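Local atomic coordinates of uroporphyrinogen III cosynthase (HemD) (Helicobacter pylori, PDB entry 3P9Z), a protein that probably catalyses the cyclisation of the linear tetrapyrrole hydroxymethylbilane to uroporphyrinogen III, with loss of water, on the pathway to haem. Residues 26-31 with 52-57; 37-42 with 109-114; 41-46 with 68-73; 113-118 with 136-141. All coordinates share one frame; numbering follows the deposited sequence. Where two conformers were deposited one is given.

Contact 1 (26-31 with 52-57); sequences FCYYPL and LLETLK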
loop_
_atom_site.group_PDB
_atom_site.type_symbol
_atom_site.label_atom_id
_atom_site.label_comp_id
_atom_site.label_asym_id
_atom_site.label_seq_id
_atom_site.Cartn_x
_atom_site.Cartn_y
_atom_site.Cartn_z
ATOM N N PHE A 26 -4.982 -6.302 -5.970
ATOM C CA PHE A 26 -4.230 -5.420 -6.838
ATOM C C PHE A 26 -4.429 -5.811 -8.273
ATOM O O PHE A 26 -4.388 -6.981 -8.624
ATOM C CB PHE A 26 -2.749 -5.399 -6.447
ATOM C CG PHE A 26 -2.496 -4.674 -5.167
ATOM C CD1 PHE A 26 -2.523 -3.288 -5.127
ATOM C CD2 PHE A 26 -2.295 -5.376 -3.984
ATOM C CE1 PHE A 26 -2.321 -2.602 -3.920
ATOM C CE2 PHE A 26 -2.094 -4.704 -2.783
ATOM C CZ PHE A 26 -2.106 -3.317 -2.753
ATOM N N CYS A 27 -4.725 -4.817 -9.085
ATOM C CA CYS A 27 -4.865 -5.038 -10.511
ATOM C C CYS A 27 -3.729 -4.319 -11.234
ATOM O O CYS A 27 -3.402 -3.174 -10.938
ATOM C CB CYS A 27 -6.251 -4.612 -10.998
ATOM S SG CYS A 27 -7.600 -5.523 -10.165
ATOM N N TYR A 28 -3.095 -5.032 -12.156
ATOM C CA TYR A 28 -1.910 -4.528 -12.852
ATOM C C TYR A 28 -2.211 -4.037 -14.258
ATOM O O TYR A 28 -2.979 -4.674 -14.983
ATOM C CB TYR A 28 -0.830 -5.594 -12.907
ATOM C CG TYR A 28 -0.265 -5.999 -11.571
ATOM C CD1 TYR A 28 -0.304 -5.142 -10.466
ATOM C CD2 TYR A 28 0.354 -7.229 -11.423
ATOM C CE1 TYR A 28 0.241 -5.527 -9.235
ATOM C CE2 TYR A 28 0.903 -7.616 -10.210
ATOM C CZ TYR A 28 0.846 -6.766 -9.130
ATOM O OH TYR A 28 1.394 -7.182 -7.947
ATOM N N TYR A 29 -1.615 -2.895 -14.616
ATOM C CA TYR A 29 -1.757 -2.292 -15.937
ATOM C C TYR A 29 -0.394 -2.181 -16.609
ATOM O O TYR A 29 0.555 -1.654 -16.022
ATOM C CB TYR A 29 -2.399 -0.905 -15.852
ATOM C CG TYR A 29 -3.693 -0.874 -15.084
ATOM C CD1 TYR A 29 -4.851 -1.460 -15.604
ATOM C CD2 TYR A 29 -3.764 -0.272 -13.838
ATOM C CE1 TYR A 29 -6.044 -1.438 -14.894
ATOM C CE2 TYR A 29 -4.952 -0.241 -13.123
ATOM C CZ TYR A 29 -6.084 -0.821 -13.654
ATOM O OH TYR A 29 -7.258 -0.796 -12.937
ATOM N N PRO A 30 -0.284 -2.694 -17.843
ATOM C CA PRO A 30 0.990 -2.604 -18.560
ATOM C C PRO A 30 1.463 -1.158 -18.743
ATOM O O PRO A 30 0.660 -0.238 -18.908
ATOM C CB PRO A 30 0.670 -3.249 -19.923
ATOM C CG PRO A 30 -0.422 -4.212 -19.622
ATOM C CD PRO A 30 -1.284 -3.466 -18.609
ATOM N N LEU A 31 2.769 -0.971 -18.691
ATOM C CA LEU A 31 3.359 0.320 -18.989
ATOM C C LEU A 31 3.470 0.463 -20.502
ATOM O O LEU A 31 4.251 -0.253 -21.157
ATOM C CB LEU A 31 4.719 0.451 -18.305
ATOM C CG LEU A 31 5.486 1.753 -18.479
ATOM C CD1 LEU A 31 4.794 2.898 -17.730
ATOM C CD2 LEU A 31 6.916 1.523 -17.991
ATOM N N LEU A 52 5.377 -3.949 -12.526
ATOM C CA LEU A 52 6.347 -3.924 -13.641
ATOM C C LEU A 52 6.936 -5.308 -13.913
ATOM O O LEU A 52 6.949 -5.769 -15.049
ATOM C CB LEU A 52 7.465 -2.900 -13.381
ATOM C CG LEU A 52 7.091 -1.415 -13.364
ATOM C CD1 LEU A 52 8.327 -0.594 -13.053
ATOM C CD2 LEU A 52 6.458 -0.961 -14.688
ATOM N N LEU A 53 7.386 -5.972 -12.852
ATOM C CA LEU A 53 7.890 -7.340 -12.928
ATOM C C LEU A 53 6.947 -8.333 -13.649
ATOM O O LEU A 53 7.402 -9.164 -14.445
ATOM C CB LEU A 53 8.228 -7.846 -11.519
ATOM C CG LEU A 53 9.408 -7.137 -10.843
ATOM C CD1 LEU A 53 9.545 -7.589 -9.404
ATOM C CD2 LEU A 53 10.712 -7.392 -11.606
ATOM N N GLU A 54 5.647 -8.231 -13.376
ATOM C CA GLU A 54 4.660 -9.139 -13.959
ATOM C C GLU A 54 4.252 -8.789 -15.393
ATOM O O GLU A 54 4.298 -9.651 -16.273
ATOM C CB GLU A 54 3.416 -9.265 -13.062
ATOM C CG GLU A 54 2.406 -10.278 -13.586
ATOM C CD GLU A 54 1.276 -10.594 -12.609
ATOM O OE1 GLU A 54 1.569 -10.997 -11.456
ATOM O OE2 GLU A 54 0.090 -10.457 -13.009
ATOM N N THR A 55 3.838 -7.544 -15.630
ATOM C CA THR A 55 3.309 -7.157 -16.937
ATOM C C THR A 55 4.406 -7.086 -18.003
ATOM O O THR A 55 4.114 -7.124 -19.195
ATOM C CB THR A 55 2.612 -5.788 -16.909
ATOM O OG1 THR A 55 3.567 -4.796 -16.534
ATOM C CG2 THR A 55 1.426 -5.773 -15.928
ATOM N N LEU A 56 5.660 -6.966 -17.564
ATOM C CA LEU A 56 6.790 -6.780 -18.479
ATOM C C LEU A 56 7.862 -7.867 -18.361
ATOM O O LEU A 56 8.966 -7.679 -18.848
ATOM C CB LEU A 56 7.435 -5.392 -18.268
ATOM C CG LEU A 56 6.603 -4.124 -18.481
ATOM C CD1 LEU A 56 7.400 -2.920 -18.027
ATOM C CD2 LEU A 56 6.158 -3.962 -19.944
ATOM N N LYS A 57 7.535 -8.990 -17.720
ATOM C CA LYS A 57 8.483 -10.102 -17.511
ATOM C C LYS A 57 9.191 -10.496 -18.809
ATOM O O LYS A 57 8.546 -10.634 -19.852
ATOM C CB LYS A 57 7.776 -11.323 -16.893
HETATM O O HOH W 1 2.940 -2.609 -15.197
#
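The ring of Tyr28 meets the carboxylate of Glu54 at its edge: Glu54 CD lies in the ring plane, and Glu54 OE2 comes within 3.6 Å of Tyr28 CD2. The two flat groups stand 73° apart and their side chains cross at about a right angle, an arrangement in which the slightly positive ring hydrogens would probably attract the carboxylate. Glu54 reaches there with CG anti to its backbone N (chi1 -176°) and an extended chain. Closer to the backbone, the methyl CG2 of Thr55 packs against the base of the tyrosine side chain, 3.8 Å from Tyr28 CB, while Thr55 CB packs 3.9 Å from Pro30 CA. The Thr55 hydroxyl has two partners: it hydrogen-bonds to Ser51 O one turn back in the helix, and it shares a water with the carbonyl of Tyr29, the water lying 2.7 Å from Tyr29 O and 2.6 Å from Thr55 OG1. Beyond the polar patch the contact turns apolar. Leu31 CD2 touches Leu52 CD2 at 4.2 Å, and Leu31 CB lies 4.3 Å from Leu56 CD1; Leu65 of helix 60-66 touches all three leucines. Between the two segments there are side-chain contacts and one bridging water, but no direct polar bond. Strand 19-28 pairs antiparallel with strand 135-146 (Cys27 with Glu143), the pairing runs on just past its end with Tyr29 and Val141, and here the chain meets the C-terminal turn of helix 46-55. This is characteristic of the uroporphyrinogen-III synthase fold, in which a two-stranded antiparallel connection runs between two alpha/beta domains.

Contact 2 (37-42 with 109-114); sequences PFNALI and EKKSVL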
loop_
_atom_site.group_PDB
_atom_site.type_symbol
_atom_site.label_atom_id
_atom_site.label_comp_id
_atom_site.label_asym_id
_atom_site.label_seq_id
_atom_site.Cartn_x
_atom_site.Cartn_y
_atom_site.Cartn_z
ATOM N N PRO A 37 12.931 8.824 -22.678
ATOM C CA PRO A 37 13.195 10.190 -22.195
ATOM C C PRO A 37 13.596 10.345 -20.722
ATOM O O PRO A 37 13.956 11.455 -20.312
ATOM C CB PRO A 37 11.852 10.908 -22.412
ATOM C CG PRO A 37 11.127 10.068 -23.416
ATOM C CD PRO A 37 11.537 8.673 -23.138
ATOM N N PHE A 38 13.540 9.272 -19.934
ATOM C CA PHE A 38 13.695 9.406 -18.471
ATOM C C PHE A 38 15.021 8.907 -17.910
ATOM O O PHE A 38 15.461 7.793 -18.233
ATOM C CB PHE A 38 12.524 8.726 -17.734
ATOM C CG PHE A 38 11.179 9.175 -18.225
ATOM C CD1 PHE A 38 10.612 10.359 -17.756
ATOM C CD2 PHE A 38 10.478 8.411 -19.165
ATOM C CE1 PHE A 38 9.372 10.777 -18.233
ATOM C CE2 PHE A 38 9.236 8.810 -19.647
ATOM C CZ PHE A 38 8.682 9.997 -19.193
ATOM N N ASN A 39 15.629 9.710 -17.035
ATOM C CA ASN A 39 16.844 9.264 -16.323
ATOM C C ASN A 39 16.650 9.057 -14.812
ATOM O O ASN A 39 17.624 8.862 -14.067
ATOM C CB ASN A 39 18.041 10.206 -16.589
ATOM C CG ASN A 39 17.730 11.680 -16.293
ATOM O OD1 ASN A 39 16.634 12.039 -15.835
ATOM N ND2 ASN A 39 18.710 12.549 -16.573
ATOM N N ALA A 40 15.397 9.103 -14.370
ATOM C CA ALA A 40 15.048 8.784 -12.993
ATOM C C ALA A 40 13.654 8.196 -12.916
ATOM O O ALA A 40 12.727 8.673 -13.578
ATOM C CB ALA A 40 15.129 10.042 -12.095
ATOM N N LEU A 41 13.508 7.169 -12.091
ATOM C CA LEU A 41 12.195 6.635 -11.780
ATOM C C LEU A 41 11.905 6.914 -10.311
ATOM O O LEU A 41 12.824 6.973 -9.484
ATOM C CB LEU A 41 12.158 5.126 -11.993
ATOM C CG LEU A 41 12.644 4.490 -13.305
ATOM C CD1 LEU A 41 12.636 2.989 -13.123
ATOM C CD2 LEU A 41 11.807 4.906 -14.533
ATOM N N ILE A 42 10.633 7.062 -9.982
ATOM C CA ILE A 42 10.261 7.148 -8.584
ATOM C C ILE A 42 9.062 6.259 -8.263
ATOM O O ILE A 42 8.117 6.155 -9.052
ATOM C CB ILE A 42 10.116 8.625 -8.108
ATOM C CG1 ILE A 42 9.869 8.687 -6.589
ATOM C CG2 ILE A 42 9.046 9.396 -8.910
ATOM C CD1 ILE A 42 10.175 10.023 -6.017
ATOM N N GLU A 109 16.103 17.324 -8.898
ATOM C CA GLU A 109 16.187 18.581 -9.632
ATOM C C GLU A 109 17.049 18.337 -10.868
ATOM O O GLU A 109 18.052 17.627 -10.802
ATOM C CB GLU A 109 16.780 19.691 -8.756
ATOM N N LYS A 110 16.635 18.909 -11.992
ATOM C CA LYS A 110 17.339 18.766 -13.270
ATOM C C LYS A 110 17.253 17.363 -13.886
ATOM O O LYS A 110 17.967 17.071 -14.850
ATOM C CB LYS A 110 18.807 19.212 -13.157
ATOM C CG LYS A 110 19.049 20.426 -12.259
ATOM C CD LYS A 110 19.450 21.653 -13.040
ATOM C CE LYS A 110 20.664 22.290 -12.399
ATOM N NZ LYS A 110 20.846 23.694 -12.827
ATOM N N LYS A 111 16.357 16.517 -13.366
ATOM C CA LYS A 111 16.137 15.168 -13.912
ATOM C C LYS A 111 14.788 15.052 -14.644
ATOM O O LYS A 111 13.855 15.774 -14.318
ATOM C CB LYS A 111 16.169 14.112 -12.801
ATOM C CG LYS A 111 17.448 14.046 -11.958
ATOM C CD LYS A 111 18.669 13.635 -12.747
ATOM C CE LYS A 111 19.892 13.516 -11.839
ATOM N NZ LYS A 111 20.283 12.099 -11.686
ATOM N N SER A 112 14.699 14.132 -15.613
ATOM C CA SER A 112 13.412 13.717 -16.208
ATOM C C SER A 112 12.911 12.471 -15.487
ATOM O O SER A 112 13.474 11.390 -15.654
ATOM C CB SER A 112 13.577 13.383 -17.682
ATOM O OG SER A 112 13.683 14.570 -18.432
ATOM N N VAL A 113 11.847 12.643 -14.705
ATOM C CA VAL A 113 11.378 11.631 -13.759
ATOM C C VAL A 113 10.085 10.928 -14.218
ATOM O O VAL A 113 9.133 11.563 -14.701
ATOM C CB VAL A 113 11.132 12.256 -12.357
ATOM C CG1 VAL A 113 10.697 11.181 -11.349
ATOM C CG2 VAL A 113 12.371 13.006 -11.854
ATOM N N LEU A 114 10.071 9.612 -14.075
ATOM C CA LEU A 114 8.888 8.831 -14.353
ATOM C C LEU A 114 8.404 8.252 -13.040
ATOM O O LEU A 114 9.109 7.466 -12.397
ATOM C CB LEU A 114 9.190 7.701 -15.332
ATOM C CG LEU A 114 8.011 6.777 -15.684
ATOM C CD1 LEU A 114 6.791 7.551 -16.282
ATOM C CD2 LEU A 114 8.495 5.730 -16.655
HETATM O O HOH W 2 13.107 13.848 -21.154
HETATM O O HOH W 3 19.789 9.812 -13.250
HETATM O O HOH W 4 18.253 15.436 -16.699
#
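Leu114 CB sits over one face of the Phe38 ring, 3.9 Å from its centroid and 17° off the normal, a CH-pi contact; Pro37 CB lies over the opposite face, also offset toward the rim. On the sheet face of Leu114, Leu41 runs beside it, both pointing the same way, with Leu41 CD2 3.9 Å from Leu114 CB. Elsewhere Ile42 CG2 presses to 3.4 Å of Val113 CG1, tighter than ordinary van der Waals contact. The parallel strands 40-42 and 112-114 are joined by Leu114 N to Ala40 O and Ile42 N to Leu114 O, both 2.9 Å. Toward the start of the strands Ser112 O receives Ala40 N and, weakly, Asn39 N. Asn39 returns a bond with its side chain: chi1 of 53° tucks CG between the backbone N and carbonyl carbon, and OD1 accepts Ser112 N at 2.9 Å, in the carbonyl plane. Waters finish the edge, linking Pro37 O with Ser112 OG, Asn39 O with Lys111 NZ, and Asn39 ND2 with Lys110 O. The chemistry thus grades from an apolar centre of Phe38, Ala40, Leu41, Ile42, Val113 and Leu114 to a hydrated strand start, where an asparagine amide stands in for a backbone carbonyl.

Contact 3 (41-46 with 68-73); sequences LIFTSK and IPAYAL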
loop_
_atom_site.group_PDB
_atom_site.type_symbol
_atom_site.label_atom_id
_atom_site.label_comp_id
_atom_site.label_asym_id
_atom_site.label_seq_id
_atom_site.Cartn_x
_atom_site.Cartn_y
_atom_site.Cartn_z
ATOM N N LEU A 41 13.508 7.169 -12.091
ATOM C CA LEU A 41 12.195 6.635 -11.780
ATOM C C LEU A 41 11.905 6.914 -10.311
ATOM O O LEU A 41 12.824 6.973 -9.484
ATOM C CB LEU A 41 12.158 5.126 -11.993
ATOM C CG LEU A 41 12.644 4.490 -13.305
ATOM C CD1 LEU A 41 12.636 2.989 -13.123
ATOM C CD2 LEU A 41 11.807 4.906 -14.533
ATOM N N ILE A 42 10.633 7.062 -9.982
ATOM C CA ILE A 42 10.261 7.148 -8.584
ATOM C C ILE A 42 9.062 6.259 -8.263
ATOM O O ILE A 42 8.117 6.155 -9.052
ATOM C CB ILE A 42 10.116 8.625 -8.108
ATOM C CG1 ILE A 42 9.869 8.687 -6.589
ATOM C CG2 ILE A 42 9.046 9.396 -8.910
ATOM C CD1 ILE A 42 10.175 10.023 -6.017
ATOM N N PHE A 43 9.152 5.596 -7.110
ATOM C CA PHE A 43 8.146 4.684 -6.603
ATOM C C PHE A 43 7.783 5.095 -5.177
ATOM O O PHE A 43 8.653 5.542 -4.418
ATOM C CB PHE A 43 8.708 3.250 -6.550
ATOM C CG PHE A 43 9.111 2.696 -7.895
ATOM C CD1 PHE A 43 10.352 3.006 -8.452
ATOM C CD2 PHE A 43 8.255 1.846 -8.591
ATOM C CE1 PHE A 43 10.743 2.485 -9.705
ATOM C CE2 PHE A 43 8.631 1.304 -9.840
ATOM C CZ PHE A 43 9.871 1.624 -10.396
ATOM N N THR A 44 6.507 4.954 -4.830
ATOM C CA THR A 44 6.047 5.137 -3.451
ATOM C C THR A 44 5.586 3.805 -2.857
ATOM O O THR A 44 5.465 3.688 -1.652
ATOM C CB THR A 44 4.862 6.108 -3.367
ATOM O OG1 THR A 44 3.826 5.638 -4.228
ATOM C CG2 THR A 44 5.255 7.498 -3.788
ATOM N N SER A 45 5.322 2.808 -3.699
ATOM C CA SER A 45 4.848 1.496 -3.219
ATOM C C SER A 45 5.592 0.327 -3.870
ATOM O O SER A 45 5.947 0.382 -5.049
ATOM C CB SER A 45 3.348 1.350 -3.492
ATOM O OG SER A 45 2.927 0.005 -3.309
ATOM N N LYS A 46 5.795 -0.747 -3.117
ATOM C CA LYS A 46 6.310 -1.985 -3.693
ATOM C C LYS A 46 5.372 -2.573 -4.769
ATOM O O LYS A 46 5.794 -3.338 -5.646
ATOM C CB LYS A 46 6.597 -3.005 -2.590
ATOM C CG LYS A 46 5.340 -3.552 -1.881
ATOM C CD LYS A 46 5.736 -4.362 -0.633
ATOM C CE LYS A 46 4.512 -4.828 0.139
ATOM N NZ LYS A 46 4.943 -5.624 1.315
ATOM N N ILE A 68 17.430 2.294 -15.261
ATOM C CA ILE A 68 17.231 3.715 -14.997
ATOM C C ILE A 68 17.269 3.952 -13.489
ATOM O O ILE A 68 16.487 3.339 -12.750
ATOM C CB ILE A 68 15.896 4.233 -15.606
ATOM C CG1 ILE A 68 15.886 4.031 -17.123
ATOM C CG2 ILE A 68 15.651 5.712 -15.221
ATOM C CD1 ILE A 68 14.492 4.145 -17.785
ATOM N N PRO A 69 18.186 4.819 -13.019
ATOM C CA PRO A 69 18.278 5.049 -11.563
ATOM C C PRO A 69 16.901 5.290 -10.915
ATOM O O PRO A 69 16.129 6.135 -11.382
ATOM C CB PRO A 69 19.192 6.276 -11.448
ATOM C CG PRO A 69 20.049 6.222 -12.725
ATOM C CD PRO A 69 19.132 5.671 -13.785
ATOM N N ALA A 70 16.619 4.516 -9.863
ATOM C CA ALA A 70 15.326 4.498 -9.194
ATOM C C ALA A 70 15.414 5.076 -7.775
ATOM O O ALA A 70 16.346 4.763 -7.016
ATOM C CB ALA A 70 14.784 3.059 -9.143
ATOM N N TYR A 71 14.437 5.921 -7.453
ATOM C CA TYR A 71 14.311 6.574 -6.162
ATOM C C TYR A 71 13.055 6.050 -5.487
ATOM O O TYR A 71 12.092 5.637 -6.162
ATOM C CB TYR A 71 14.234 8.090 -6.335
ATOM C CG TYR A 71 15.525 8.699 -6.873
ATOM C CD1 TYR A 71 16.424 9.323 -6.014
ATOM C CD2 TYR A 71 15.840 8.635 -8.229
ATOM C CE1 TYR A 71 17.592 9.871 -6.487
ATOM C CE2 TYR A 71 17.010 9.181 -8.722
ATOM C CZ TYR A 71 17.879 9.789 -7.847
ATOM O OH TYR A 71 19.039 10.313 -8.307
ATOM N N ALA A 72 13.078 6.025 -4.155
ATOM C CA ALA A 72 11.930 5.574 -3.399
ATOM C C ALA A 72 11.748 6.452 -2.173
ATOM O O ALA A 72 12.688 7.095 -1.707
ATOM C CB ALA A 72 12.097 4.119 -2.996
ATOM N N LEU A 73 10.540 6.475 -1.650
ATOM C CA LEU A 73 10.235 7.376 -0.558
ATOM C C LEU A 73 10.388 6.722 0.808
ATOM O O LEU A 73 10.489 7.413 1.830
ATOM C CB LEU A 73 8.844 7.975 -0.741
ATOM C CG LEU A 73 8.792 9.131 -1.738
ATOM C CD1 LEU A 73 7.382 9.612 -1.853
ATOM C CD2 LEU A 73 9.699 10.291 -1.304
#
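Leu41 packs on Ile68 and Ala70 where strand 40-43 runs parallel to strand 70-72, two neighbours in the sheet of a layered alpha/beta domain; helices 46-55 and 60-66 make the crossover between them. Followed outward, Leu41 CB lies 4.4 Å from Ala70 CB. With CG anti to the carbonyl carbon (chi1 -51°), the branch point is brought against Ile68, and Leu41 CG meets Ile68 CG2 at 3.8 Å. Of the two tips, Leu41 CD1 reaches the carbonyl oxygen Ile68 O at 3.9 Å, whereas CD2 returns to the same isoleucine methyl. The two side chains cross at about a right angle. The backbones pair in sequence: Leu41 N to Pro69 O, Tyr71 N to Leu41 O at 2.8 Å, and Phe43 N to Tyr71 O at 3.1 Å, after which the bond from Leu73 N to Phe43 O is weak as the strands part. Each aromatic ring turns its edge to a backbone oxygen: Leu41 O lies in the plane of the Tyr71 ring, and Tyr71 O in that of Phe43. Phe43 also leans on Ala70, its CE1 being 4.1 Å from Ala70 CB, on the face covered by Thr77 and Leu81 of helix 75-83. Tyr71 lies on the other face, against Leu107 and Leu108 of helix 105-108. Past the strand, Thr44 OG1 hydrogen-bonds to Tyr115 OH and to a bound malonate ion, while the methyl branch of the same threonine runs alongside Leu73, Thr44 CG2 lying 3.6 Å from Leu73 CD1.

Contact 4 (113-118 with 136-141); sequences VLYLRA and FKQAVV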
loop_
_atom_site.group_PDB
_atom_site.type_symbol
_atom_site.label_atom_id
_atom_site.label_comp_id
_atom_site.label_asym_id
_atom_site.label_seq_id
_atom_site.Cartn_x
_atom_site.Cartn_y
_atom_site.Cartn_z
ATOM N N VAL A 113 11.847 12.643 -14.705
ATOM C CA VAL A 113 11.378 11.631 -13.759
ATOM C C VAL A 113 10.085 10.928 -14.218
ATOM O O VAL A 113 9.133 11.563 -14.701
ATOM C CB VAL A 113 11.132 12.256 -12.357
ATOM C CG1 VAL A 113 10.697 11.181 -11.349
ATOM C CG2 VAL A 113 12.371 13.006 -11.854
ATOM N N LEU A 114 10.071 9.612 -14.075
ATOM C CA LEU A 114 8.888 8.831 -14.353
ATOM C C LEU A 114 8.404 8.252 -13.040
ATOM O O LEU A 114 9.109 7.466 -12.397
ATOM C CB LEU A 114 9.190 7.701 -15.332
ATOM C CG LEU A 114 8.011 6.777 -15.684
ATOM C CD1 LEU A 114 6.791 7.551 -16.282
ATOM C CD2 LEU A 114 8.495 5.730 -16.655
ATOM N N TYR A 115 7.209 8.667 -12.647
ATOM C CA TYR A 115 6.572 8.181 -11.428
ATOM C C TYR A 115 5.655 6.998 -11.744
ATOM O O TYR A 115 4.636 7.160 -12.401
ATOM C CB TYR A 115 5.779 9.327 -10.791
ATOM C CG TYR A 115 4.990 8.975 -9.556
ATOM C CD1 TYR A 115 5.439 8.006 -8.650
ATOM C CD2 TYR A 115 3.815 9.663 -9.257
ATOM C CE1 TYR A 115 4.707 7.704 -7.491
ATOM C CE2 TYR A 115 3.080 9.380 -8.103
ATOM C CZ TYR A 115 3.525 8.407 -7.226
ATOM O OH TYR A 115 2.780 8.136 -6.090
ATOM N N LEU A 116 6.013 5.814 -11.263
ATOM C CA LEU A 116 5.175 4.625 -11.470
ATOM C C LEU A 116 4.238 4.502 -10.278
ATOM O O LEU A 116 4.678 4.272 -9.138
ATOM C CB LEU A 116 6.042 3.371 -11.707
ATOM C CG LEU A 116 6.956 3.716 -12.915
ATOM C CD1 LEU A 116 8.359 3.160 -12.851
ATOM C CD2 LEU A 116 6.342 3.463 -14.296
ATOM N N ARG A 117 2.947 4.691 -10.534
ATOM C CA ARG A 117 2.022 5.014 -9.450
ATOM C C ARG A 117 0.717 4.200 -9.426
ATOM O O ARG A 117 0.386 3.490 -10.388
ATOM C CB ARG A 117 1.698 6.515 -9.496
ATOM C CG ARG A 117 0.920 6.935 -10.743
ATOM C CD ARG A 117 0.149 8.241 -10.533
ATOM N NE ARG A 117 -0.835 8.153 -9.442
ATOM C CZ ARG A 117 -1.295 9.198 -8.748
ATOM N NH1 ARG A 117 -0.871 10.438 -9.004
ATOM N NH2 ARG A 117 -2.188 9.004 -7.785
ATOM N N ALA A 118 -0.005 4.335 -8.315
ATOM C CA ALA A 118 -1.354 3.827 -8.154
ATOM C C ALA A 118 -2.358 4.712 -8.888
ATOM O O ALA A 118 -2.130 5.912 -9.086
ATOM C CB ALA A 118 -1.711 3.768 -6.685
ATOM N N PHE A 136 8.479 15.881 -14.442
ATOM C CA PHE A 136 8.023 14.500 -14.266
ATOM C C PHE A 136 6.816 14.137 -15.141
ATOM O O PHE A 136 6.022 15.006 -15.522
ATOM C CB PHE A 136 7.719 14.204 -12.785
ATOM C CG PHE A 136 6.400 14.755 -12.314
ATOM C CD1 PHE A 136 6.261 16.110 -12.020
ATOM C CD2 PHE A 136 5.288 13.916 -12.177
ATOM C CE1 PHE A 136 5.025 16.633 -11.591
ATOM C CE2 PHE A 136 4.052 14.426 -11.747
ATOM C CZ PHE A 136 3.926 15.786 -11.456
ATOM N N LYS A 137 6.721 12.852 -15.468
ATOM C CA LYS A 137 5.509 12.234 -15.987
ATOM C C LYS A 137 5.054 11.128 -15.019
ATOM O O LYS A 137 5.866 10.578 -14.262
ATOM C CB LYS A 137 5.728 11.670 -17.402
ATOM C CG LYS A 137 5.952 12.741 -18.501
ATOM C CD LYS A 137 4.777 13.753 -18.575
ATOM C CE LYS A 137 4.969 14.807 -19.665
ATOM N NZ LYS A 137 6.212 15.614 -19.480
ATOM N N GLN A 138 3.759 10.827 -15.036
ATOM C CA GLN A 138 3.160 9.782 -14.196
ATOM C C GLN A 138 2.563 8.712 -15.080
ATOM O O GLN A 138 1.925 9.035 -16.089
ATOM C CB GLN A 138 1.988 10.337 -13.398
ATOM C CG GLN A 138 2.280 11.547 -12.594
ATOM C CD GLN A 138 1.120 11.892 -11.692
ATOM O OE1 GLN A 138 0.190 12.592 -12.091
ATOM N NE2 GLN A 138 1.180 11.425 -10.475
ATOM N N ALA A 139 2.744 7.454 -14.702
ATOM C CA ALA A 139 1.998 6.361 -15.322
ATOM C C ALA A 139 1.410 5.475 -14.236
ATOM O O ALA A 139 2.121 5.009 -13.346
ATOM C CB ALA A 139 2.879 5.542 -16.257
ATOM N N VAL A 140 0.103 5.262 -14.340
ATOM C CA VAL A 140 -0.659 4.366 -13.493
ATOM C C VAL A 140 -0.343 2.900 -13.855
ATOM O O VAL A 140 -0.667 2.431 -14.948
ATOM C CB VAL A 140 -2.172 4.645 -13.691
ATOM C CG1 VAL A 140 -3.037 3.585 -12.987
ATOM C CG2 VAL A 140 -2.526 6.082 -13.208
ATOM N N VAL A 141 0.278 2.163 -12.943
ATOM C CA VAL A 141 0.598 0.762 -13.243
ATOM C C VAL A 141 -0.152 -0.226 -12.352
ATOM O O VAL A 141 -0.052 -1.444 -12.537
ATOM C CB VAL A 141 2.132 0.489 -13.229
ATOM C CG1 VAL A 141 2.843 1.375 -14.308
ATOM C CG2 VAL A 141 2.718 0.728 -11.855
#
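Different chi1 settings start Tyr115 and Gln138 off side by side: Tyr115 CG is anti to its backbone N (177°), whereas Gln138 CG is anti to its carbonyl carbon (-53°). Both side chains point the same way, and Tyr115 CD2 lies 4.1 Å from Gln138 CG. Arg117 comes over the ring, its CB 3.4 Å above the plane of Tyr115 toward the rim. Its CG meets Ala139 O of the neighbouring strand at 3.5 Å, and the guanidinium then presents its edge to the end of the Gln138 side chain. The guanidinium is steadied by its own strand end: Arg117 NE gives a nearly straight bond of 2.6 Å to Ala118 O, in the guanidinium plane, and NH2 bonds to Glu120 O. On the reverse face Leu114 CD1 lies 3.8 Å from Lys137 O, and Leu116 is directed to the same face; its CD2 touches Val141 CG1 at 4.1 Å. Five backbone hydrogen bonds join the parallel strands, from Lys137 N to Val113 O through to Val141 N to Arg117 O; that from Tyr115 N to Lys137 O, 2.8 Å, is practically linear. The strands belong to a beta-alpha-beta unit whose helix 125-131 packs on the face of Tyr115, Phe136 and Gln138. Helix 46-55 places Leu52 on Leu116, on the opposite face, and Ala48 on Val141. In the sheet, strand 112-118 continues to strand 40-43, and strand 135-146 to the antiparallel strand 19-28.

How the contacts relate
Contacts 3, 2 and 4 follow one another across one sheet in that order, each pair of centres about 10 Å apart. Contacts 2 and 3 use the two edges of strand 40-43; contacts 2 and 4 use those of strand 112-118. Contact 1 lies beyond strand 135-146, at the end of strand 19-28, about 13 Å from contact 4 between centres, and joins it where Tyr29 N lies 3.0 Å from Val141 O. Leu52 of contact 1 links inward, its CD1 3.7 Å from Phe43 CE2. A malonate ion, probably from crystallisation, is hydrogen-bonded to Thr44 OG1 of contact 3 and Tyr115 OH of contact 4, and may mark part of the substrate pocket, which in this family lies between the domains.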